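Pyruvate kinase (PDB 3QTG) catalyses the last step of glycolysis, the transfer of a phosphoryl group from phosphoenolpyruvate to ADP that yields pyruvate and ATP. Local coordinates at residues I86-T91 against Y114-N119; V102-S107 against K120-A125; D130-L135 against K165-E170. One frame throughout, in Å; residues are numbered along the deposited sequence.

The three contacts lie in the small beta-barrel domain of pyruvate kinase and illustrate how a loop can close a sheet whose end strands do not pair directly. Contacts 1 and 2 have centres about 8 Å apart, and Ile115 N lies 2.8 Å from Lys103 O. Strand 115-117 is one edge of the sheet and strand 167-169, in contact 3, the other; segment 86-91 lies between them, with Val88 N 2.8 Å from Lys165 O and Ile86 O 2.9 Å from Ile167 N. Phe122 of contact 2 packs on Ile167 and Val169 of contact 3. Arg87 and Lys165, both probably ATP-binding, as in related enzymes, sit along this closure.

Contact 1: residues I86-T91 against Y114-N119; sequences IRVGST and YIPVPN
Ile86 meets Asn119 and Val117 at one end of the contact, and its side chain can be traced outward branch by branch. It divides at CB. The CG2 methyl, anti to the backbone N, is directed at Val117 and presses on its CG1 at 3.4 Å, tighter than usual for two carbons, the two side chains roughly perpendicular. The other branch, CG1, stands anti to the carbonyl carbon (chi1 -65°), which brings it to Asn119, 3.9 Å from CB. At the tip, CD1 reaches the same CB at 3.8 Å. The amide of Asn119 is used differently: its OD1 accepts the N-H of Ala121, making this residue the N-cap of helix 120-125.

In the middle, Gly89 N donates to Pro116 O at 2.8 Å in a nearly straight bond (171° at the hydrogen), although the donor stands above the carbonyl plane. The alpha carbon of Val88 makes a CA-H...O contact with the same oxygen. Pro116 has no N-H to return, and at Pro118 there is none either; Pro118 CD sits 3.1 Å from Arg87 O. This sparse pairing belongs to the B domain of pyruvate kinases, a small beta barrel inserted after the third strand, 76-80, of the TIM barrel.

Just before the glycine, Val88 CG1 touches Ile115 CG2 at 3.9 Å and also meets CD of Pro116. On the far side of the glycine, Ser90 O approaches Pro116 CG and Thr91 CB lies 4.1 Å from Pro116 CD, while Thr91 OG1 is hydrogen-bonded with Ser110 OG. Arg87, probably an ATP-binding residue as in related enzymes, leaves the backbone away from segment 114-119; its NH1 is bonded to Gly164 O and its NE to Ser85 OG.

Contact 2: residues V102-S107 against K120-A125; sequences VKFKLS and KAFFSA
Phe123 and Leu106 are directed at each other by their first torsions, which set CG of Phe123 anti to its carbonyl carbon (chi1 -58°) and CG of Leu106 anti to its backbone N (chi1 -177°). At the far end of the ring, Phe123 CZ lies 3.2 Å from Leu106 N, an oblique approach. Its CE2 lies 3.6 Å from Leu106 CB, while Phe104 O comes to the ring edge at CE1, 3.7 Å away. Further along, Leu106 CD1 reaches the backbone of Lys120, 3.5 Å from its N.

Phe122 covers one face of the Phe123 ring with its CD2 above the ring centre, and pairs obliquely with Phe104, the centroids 5.9 Å apart. An alanine in place of Phe123 would probably open a gap beside the backbone of Lys105 and Leu106 and leave Phe122 CD2 without the ring face it covers.

Phe104 and Phe122 also touch Ile151, Val117 and side chains of strand 131-134, so these aromatics enter the shared apolar core. This is the B domain of pyruvate kinase, where helix 120-125 joins strands 115-117 and 131-134 and packs Phe122 and Phe123 against the sheet.

Contact 3: residues D130-L135 against K165-E170; sequences DVILML and KAIVVE
Ile132 and Ile167 run alongside each other in the same direction, with their CG2 methyls 3.7 Å apart. Met134 adds its sulphur to this group: SD lies 4.0 Å from Ile167 CG1, on a chain bent at its second and third torsions. Val169 projects on the same face, and Phe122 of helix 120-125 packs against Ile132, Ile167 and Val169, which places this face in the barrel interior. Leu133 and Val168 point to the other face, where Leu133 CD1 also approaches CB of Glu170.

Between the faces runs an antiparallel backbone pairing. Leu133 and Val168 form a hydrogen-bonded pair, Leu133 N to Val168 O at 2.7 Å and Val168 N to Leu133 O at 3.1 Å. Glu170 N then donates to Val131 O at 2.9 Å.

Toward the polar edge, Glu170 leaves the backbone with CG anti to its N (chi1 -172°) and stays extended alongside Val131, OE1 coming 3.6 Å from Val131 CB. Its OE2 forms a salt bridge with Arg140. The return link from Val131 to Glu170 runs through a water, which accepts from Val131 N and donates to Glu170 O at 2.7 Å and to Asp130 OD1 at 2.9 Å. The other carboxylate oxygen, Asp130 OD2, is held by Lys172 in a second salt bridge.

This antiparallel strand pair, with Ile132, Met134, Ile167 and Val169 turned to the core, belongs to the B-domain barrel of pyruvate kinase; segment 165-170 begins with Lys165, which probably binds ATP, as in related enzymes.

Contact 1: residues I86-T91 against Y114-N119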
loop_
_atom_site.group_PDB
_atom_site.type_symbol
_atom_site.label_atom_id
_atom_site.label_comp_id
_atom_site.label_asym_id
_atom_site.label_seq_id
_atom_site.Cartn_x
_atom_site.Cartn_y
_atom_site.Cartn_z
ATOM N N ILE A 86 32.588 11.729 38.031
ATOM C CA ILE A 86 32.747 12.485 39.257
ATOM C C ILE A 86 32.928 11.479 40.382
ATOM O O ILE A 86 32.114 10.576 40.542
ATOM C CB ILE A 86 31.541 13.442 39.522
ATOM C CG1 ILE A 86 31.485 14.525 38.441
ATOM C CG2 ILE A 86 31.640 14.047 40.928
ATOM C CD1 ILE A 86 30.377 15.576 38.632
ATOM N N ARG A 87 34.016 11.630 41.139
ATOM C CA ARG A 87 34.333 10.678 42.193
ATOM C C ARG A 87 34.502 11.353 43.537
ATOM O O ARG A 87 34.883 12.514 43.595
ATOM C CB ARG A 87 35.594 9.894 41.824
ATOM C CG ARG A 87 35.344 8.975 40.644
ATOM C CD ARG A 87 36.617 8.425 40.020
ATOM N NE ARG A 87 36.228 7.563 38.899
ATOM C CZ ARG A 87 35.881 6.279 39.007
ATOM N NH1 ARG A 87 35.899 5.667 40.185
ATOM N NH2 ARG A 87 35.524 5.600 37.928
ATOM N N VAL A 88 34.202 10.628 44.609
ATOM C CA VAL A 88 34.432 11.112 45.954
ATOM C C VAL A 88 35.933 11.470 46.033
ATOM O O VAL A 88 36.781 10.748 45.488
ATOM C CB VAL A 88 34.062 10.050 47.012
ATOM C CG1 VAL A 88 34.384 10.526 48.418
ATOM C CG2 VAL A 88 32.585 9.638 46.896
ATOM N N GLY A 89 36.240 12.586 46.687
ATOM C CA GLY A 89 37.629 13.003 46.883
ATOM C C GLY A 89 38.272 12.278 48.052
ATOM O O GLY A 89 37.753 11.276 48.551
ATOM N N SER A 90 39.400 12.798 48.515
ATOM C CA SER A 90 40.163 12.137 49.555
ATOM C C SER A 90 39.471 12.216 50.935
ATOM O O SER A 90 39.078 13.290 51.411
ATOM C CB SER A 90 41.606 12.686 49.587
ATOM O OG SER A 90 42.197 12.380 50.838
ATOM N N THR A 91 39.323 11.057 51.565
ATOM C CA THR A 91 38.638 10.918 52.849
ATOM C C THR A 91 38.897 9.496 53.381
ATOM O O THR A 91 39.063 8.554 52.604
ATOM C CB THR A 91 37.053 11.206 52.728
ATOM O OG1 THR A 91 36.442 11.252 54.031
ATOM C CG2 THR A 91 36.342 10.174 51.907
ATOM N N TYR A 114 32.228 15.367 56.259
ATOM C CA TYR A 114 31.376 15.436 55.057
ATOM C C TYR A 114 31.957 14.628 53.901
ATOM O O TYR A 114 33.115 14.198 53.973
ATOM C CB TYR A 114 31.170 16.901 54.631
ATOM C CG TYR A 114 32.451 17.602 54.238
ATOM C CD1 TYR A 114 32.875 17.602 52.908
ATOM C CD2 TYR A 114 33.250 18.242 55.187
ATOM C CE1 TYR A 114 34.040 18.221 52.521
ATOM C CE2 TYR A 114 34.438 18.876 54.809
ATOM C CZ TYR A 114 34.813 18.862 53.470
ATOM O OH TYR A 114 35.961 19.469 53.042
ATOM N N ILE A 115 31.165 14.438 52.836
ATOM C CA ILE A 115 31.639 13.746 51.634
ATOM C C ILE A 115 32.193 14.788 50.669
ATOM O O ILE A 115 31.465 15.703 50.257
ATOM C CB ILE A 115 30.523 12.930 50.888
ATOM C CG1 ILE A 115 29.651 12.095 51.832
ATOM C CG2 ILE A 115 31.115 12.083 49.746
ATOM C CD1 ILE A 115 30.414 11.316 52.902
ATOM N N PRO A 116 33.485 14.660 50.302
ATOM C CA PRO A 116 34.046 15.616 49.385
ATOM C C PRO A 116 33.792 15.259 47.903
ATOM O O PRO A 116 34.062 14.135 47.454
ATOM C CB PRO A 116 35.532 15.586 49.742
ATOM C CG PRO A 116 35.773 14.186 50.204
ATOM C CD PRO A 116 34.478 13.648 50.723
ATOM N N VAL A 117 33.272 16.217 47.151
ATOM C CA VAL A 117 33.028 16.023 45.722
ATOM C C VAL A 117 33.764 17.127 44.951
ATOM O O VAL A 117 33.326 18.275 44.972
ATOM C CB VAL A 117 31.527 16.023 45.380
ATOM C CG1 VAL A 117 31.321 15.632 43.931
ATOM C CG2 VAL A 117 30.767 15.050 46.274
ATOM N N PRO A 118 34.912 16.792 44.313
ATOM C CA PRO A 118 35.748 17.810 43.675
ATOM C C PRO A 118 35.297 18.269 42.280
ATOM O O PRO A 118 36.122 18.504 41.402
ATOM C CB PRO A 118 37.121 17.133 43.619
ATOM C CG PRO A 118 36.829 15.733 43.435
ATOM C CD PRO A 118 35.551 15.465 44.235
ATOM N N ASN A 119 33.998 18.424 42.074
ATOM C CA ASN A 119 33.534 18.886 40.770
ATOM C C ASN A 119 32.270 19.701 40.885
ATOM O O ASN A 119 31.239 19.178 41.337
ATOM C CB ASN A 119 33.338 17.708 39.813
ATOM C CG ASN A 119 33.498 18.128 38.369
ATOM O OD1 ASN A 119 33.039 19.209 37.985
ATOM N ND2 ASN A 119 34.183 17.309 37.569
#

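Contact 2: residues V102-S107 against K120-A125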
loop_
_atom_site.group_PDB
_atom_site.type_symbol
_atom_site.label_atom_id
_atom_site.label_comp_id
_atom_site.label_asym_id
_atom_site.label_seq_id
_atom_site.Cartn_x
_atom_site.Cartn_y
_atom_site.Cartn_z
ATOM N N VAL A 102 23.207 13.205 55.228
ATOM C CA VAL A 102 24.590 13.218 54.791
ATOM C C VAL A 102 24.877 14.525 54.042
ATOM O O VAL A 102 24.076 14.975 53.224
ATOM C CB VAL A 102 24.887 11.974 53.873
ATOM C CG1 VAL A 102 26.349 11.936 53.478
ATOM C CG2 VAL A 102 24.519 10.662 54.596
ATOM N N LYS A 103 26.025 15.118 54.317
ATOM C CA LYS A 103 26.428 16.371 53.670
ATOM C C LYS A 103 27.523 16.174 52.616
ATOM O O LYS A 103 28.519 15.483 52.857
ATOM C CB LYS A 103 26.867 17.396 54.725
ATOM C CG LYS A 103 27.181 18.774 54.149
ATOM C CD LYS A 103 26.628 19.885 55.028
ATOM C CE LYS A 103 27.224 21.235 54.673
ATOM N NZ LYS A 103 27.219 22.173 55.846
ATOM N N PHE A 104 27.309 16.764 51.443
ATOM C CA PHE A 104 28.305 16.804 50.369
ATOM C C PHE A 104 28.783 18.234 50.196
ATOM O O PHE A 104 27.969 19.155 50.174
ATOM C CB PHE A 104 27.719 16.317 49.032
ATOM C CG PHE A 104 27.177 14.905 49.066
ATOM C CD1 PHE A 104 26.015 14.606 49.770
ATOM C CD2 PHE A 104 27.829 13.889 48.370
ATOM C CE1 PHE A 104 25.505 13.305 49.792
ATOM C CE2 PHE A 104 27.363 12.595 48.373
ATOM C CZ PHE A 104 26.176 12.280 49.086
ATOM N N LYS A 105 30.096 18.420 50.081
ATOM C CA LYS A 105 30.663 19.749 49.856
ATOM C C LYS A 105 31.608 19.687 48.700
ATOM O O LYS A 105 32.297 18.675 48.493
ATOM C CB LYS A 105 31.403 20.298 51.102
ATOM C CG LYS A 105 30.486 20.522 52.304
ATOM C CD LYS A 105 31.209 21.012 53.565
ATOM C CE LYS A 105 30.433 20.554 54.829
ATOM N NZ LYS A 105 30.962 21.035 56.210
ATOM N N LEU A 106 31.656 20.785 47.958
ATOM C CA LEU A 106 32.651 20.973 46.927
ATOM C C LEU A 106 34.064 21.060 47.524
ATOM O O LEU A 106 34.438 22.068 48.127
ATOM C CB LEU A 106 32.317 22.214 46.095
ATOM C CG LEU A 106 33.192 22.574 44.894
ATOM C CD1 LEU A 106 33.182 21.500 43.868
ATOM C CD2 LEU A 106 32.713 23.903 44.283
ATOM N N SER A 107 34.847 20.001 47.305
ATOM C CA SER A 107 36.144 19.809 47.952
ATOM C C SER A 107 36.810 18.555 47.420
ATOM O O SER A 107 36.129 17.572 47.108
ATOM C CB SER A 107 35.961 19.637 49.460
ATOM O OG SER A 107 37.200 19.284 50.085
ATOM N N LYS A 120 32.341 20.973 40.486
ATOM C CA LYS A 120 31.182 21.865 40.598
ATOM C C LYS A 120 29.985 21.391 39.760
ATOM O O LYS A 120 28.850 21.668 40.115
ATOM C CB LYS A 120 31.515 23.320 40.222
ATOM C CG LYS A 120 30.538 24.360 40.898
ATOM C CD LYS A 120 30.592 25.698 40.165
ATOM C CE LYS A 120 29.501 26.695 40.642
ATOM N NZ LYS A 120 29.954 27.561 41.784
ATOM N N ALA A 121 30.255 20.684 38.663
ATOM C CA ALA A 121 29.193 20.149 37.809
ATOM C C ALA A 121 28.211 19.251 38.587
ATOM O O ALA A 121 27.031 19.186 38.226
ATOM C CB ALA A 121 29.774 19.411 36.604
ATOM N N PHE A 122 28.692 18.587 39.649
ATOM C CA PHE A 122 27.816 17.811 40.538
ATOM C C PHE A 122 26.816 18.764 41.192
ATOM O O PHE A 122 25.607 18.506 41.218
ATOM C CB PHE A 122 28.615 17.063 41.615
ATOM C CG PHE A 122 27.741 16.308 42.622
ATOM C CD1 PHE A 122 27.111 15.110 42.269
ATOM C CD2 PHE A 122 27.543 16.809 43.901
ATOM C CE1 PHE A 122 26.305 14.419 43.184
ATOM C CE2 PHE A 122 26.752 16.136 44.836
ATOM C CZ PHE A 122 26.122 14.923 44.465
ATOM N N PHE A 123 27.320 19.877 41.705
ATOM C CA PHE A 123 26.459 20.829 42.411
ATOM C C PHE A 123 25.499 21.559 41.468
ATOM O O PHE A 123 24.351 21.789 41.838
ATOM C CB PHE A 123 27.291 21.728 43.355
ATOM C CG PHE A 123 28.049 20.922 44.363
ATOM C CD1 PHE A 123 27.446 20.539 45.557
ATOM C CD2 PHE A 123 29.328 20.440 44.071
ATOM C CE1 PHE A 123 28.123 19.723 46.476
ATOM C CE2 PHE A 123 30.004 19.621 44.981
ATOM C CZ PHE A 123 29.403 19.271 46.190
ATOM N N SER A 124 25.937 21.848 40.240
ATOM C CA SER A 124 25.041 22.427 39.232
ATOM C C SER A 124 23.932 21.479 38.774
ATOM O O SER A 124 22.872 21.942 38.391
ATOM C CB SER A 124 25.824 22.894 38.015
ATOM O OG SER A 124 26.825 23.804 38.418
ATOM N N ALA A 125 24.173 20.171 38.809
ATOM C CA ALA A 125 23.201 19.176 38.334
ATOM C C ALA A 125 22.110 18.806 39.360
ATOM O O ALA A 125 21.026 18.349 38.980
ATOM C CB ALA A 125 23.925 17.915 37.858
#

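Contact 3: residues D130-L135 against K165-E170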
loop_
_atom_site.group_PDB
_atom_site.type_symbol
_atom_site.label_atom_id
_atom_site.label_comp_id
_atom_site.label_asym_id
_atom_site.label_seq_id
_atom_site.Cartn_x
_atom_site.Cartn_y
_atom_site.Cartn_z
ATOM N N ASP A 130 16.146 15.083 44.034
ATOM C CA ASP A 130 16.962 14.215 43.187
ATOM C C ASP A 130 17.506 13.092 44.029
ATOM O O ASP A 130 17.648 13.248 45.245
ATOM C CB ASP A 130 18.153 14.963 42.582
ATOM C CG ASP A 130 17.809 15.670 41.293
ATOM O OD1 ASP A 130 16.870 15.217 40.586
ATOM O OD2 ASP A 130 18.479 16.679 40.989
ATOM N N VAL A 131 17.850 11.989 43.373
ATOM C CA VAL A 131 18.442 10.826 44.029
ATOM C C VAL A 131 19.897 10.636 43.558
ATOM O O VAL A 131 20.188 10.580 42.350
ATOM C CB VAL A 131 17.625 9.550 43.757
ATOM C CG1 VAL A 131 18.281 8.327 44.390
ATOM C CG2 VAL A 131 16.137 9.734 44.232
ATOM N N ILE A 132 20.795 10.546 44.534
ATOM C CA ILE A 132 22.211 10.412 44.298
ATOM C C ILE A 132 22.566 8.930 44.393
ATOM O O ILE A 132 22.140 8.256 45.318
ATOM C CB ILE A 132 23.000 11.232 45.340
ATOM C CG1 ILE A 132 22.815 12.734 45.079
ATOM C CG2 ILE A 132 24.485 10.842 45.342
ATOM C CD1 ILE A 132 23.146 13.542 46.284
ATOM N N LEU A 133 23.342 8.433 43.439
ATOM C CA LEU A 133 23.657 7.008 43.367
ATOM C C LEU A 133 25.136 6.734 43.542
ATOM O O LEU A 133 25.970 7.262 42.821
ATOM C CB LEU A 133 23.207 6.415 42.023
ATOM C CG LEU A 133 21.746 6.592 41.617
ATOM C CD1 LEU A 133 21.573 6.169 40.140
ATOM C CD2 LEU A 133 20.870 5.767 42.567
ATOM N N MET A 134 25.432 5.858 44.479
ATOM C CA MET A 134 26.782 5.504 44.816
ATOM C C MET A 134 26.813 3.999 44.930
ATOM O O MET A 134 25.776 3.366 45.130
ATOM C CB MET A 134 27.149 6.122 46.157
ATOM C CG MET A 134 26.798 7.604 46.235
ATOM S SD MET A 134 28.100 8.568 46.968
ATOM C CE MET A 134 27.322 8.982 48.499
ATOM N N LEU A 135 28.001 3.426 44.823
ATOM C CA LEU A 135 28.160 1.990 44.963
ATOM C C LEU A 135 27.360 1.314 43.838
ATOM O O LEU A 135 26.585 0.386 44.074
ATOM C CB LEU A 135 27.718 1.551 46.375
ATOM C CG LEU A 135 28.685 1.738 47.569
ATOM C CD1 LEU A 135 29.672 2.902 47.422
ATOM C CD2 LEU A 135 27.954 1.816 48.917
ATOM N N LYS A 165 35.347 6.574 44.803
ATOM C CA LYS A 165 34.123 5.933 44.260
ATOM C C LYS A 165 33.315 6.935 43.435
ATOM O O LYS A 165 33.195 8.100 43.816
ATOM C CB LYS A 165 33.223 5.369 45.373
ATOM C CG LYS A 165 33.855 4.330 46.326
ATOM C CD LYS A 165 33.967 2.928 45.709
ATOM C CE LYS A 165 34.051 1.856 46.817
ATOM N NZ LYS A 165 33.795 0.447 46.356
ATOM N N ALA A 166 32.716 6.453 42.349
ATOM C CA ALA A 166 31.921 7.257 41.427
ATOM C C ALA A 166 30.512 7.652 41.936
ATOM O O ALA A 166 29.895 6.943 42.734
ATOM C CB ALA A 166 31.805 6.523 40.086
ATOM N N ILE A 167 30.005 8.783 41.448
ATOM C CA ILE A 167 28.744 9.351 41.930
ATOM C C ILE A 167 27.946 9.758 40.717
ATOM O O ILE A 167 28.451 10.434 39.821
ATOM C CB ILE A 167 28.955 10.609 42.841
ATOM C CG1 ILE A 167 30.018 10.378 43.912
ATOM C CG2 ILE A 167 27.659 11.054 43.512
ATOM C CD1 ILE A 167 30.537 11.708 44.526
ATOM N N VAL A 168 26.699 9.308 40.678
ATOM C CA VAL A 168 25.794 9.590 39.569
ATOM C C VAL A 168 24.503 10.167 40.153
ATOM O O VAL A 168 24.125 9.806 41.253
ATOM C CB VAL A 168 25.557 8.294 38.733
ATOM C CG1 VAL A 168 24.392 8.455 37.734
ATOM C CG2 VAL A 168 26.865 7.890 38.008
ATOM N N VAL A 169 23.875 11.106 39.445
ATOM C CA VAL A 169 22.596 11.652 39.867
ATOM C C VAL A 169 21.533 11.030 38.945
ATOM O O VAL A 169 21.551 11.258 37.736
ATOM C CB VAL A 169 22.568 13.215 39.808
ATOM C CG1 VAL A 169 21.244 13.769 40.353
ATOM C CG2 VAL A 169 23.747 13.831 40.613
ATOM N N GLU A 170 20.649 10.218 39.526
ATOM C CA GLU A 170 19.565 9.533 38.801
ATOM C C GLU A 170 18.796 10.477 37.882
ATOM O O GLU A 170 18.168 11.425 38.352
ATOM C CB GLU A 170 18.615 8.898 39.811
ATOM C CG GLU A 170 17.534 7.995 39.224
ATOM C CD GLU A 170 16.689 7.385 40.318
ATOM O OE1 GLU A 170 15.881 8.132 40.905
ATOM O OE2 GLU A 170 16.848 6.176 40.605
HETATM O O HOH W 1 16.909 12.290 40.580
#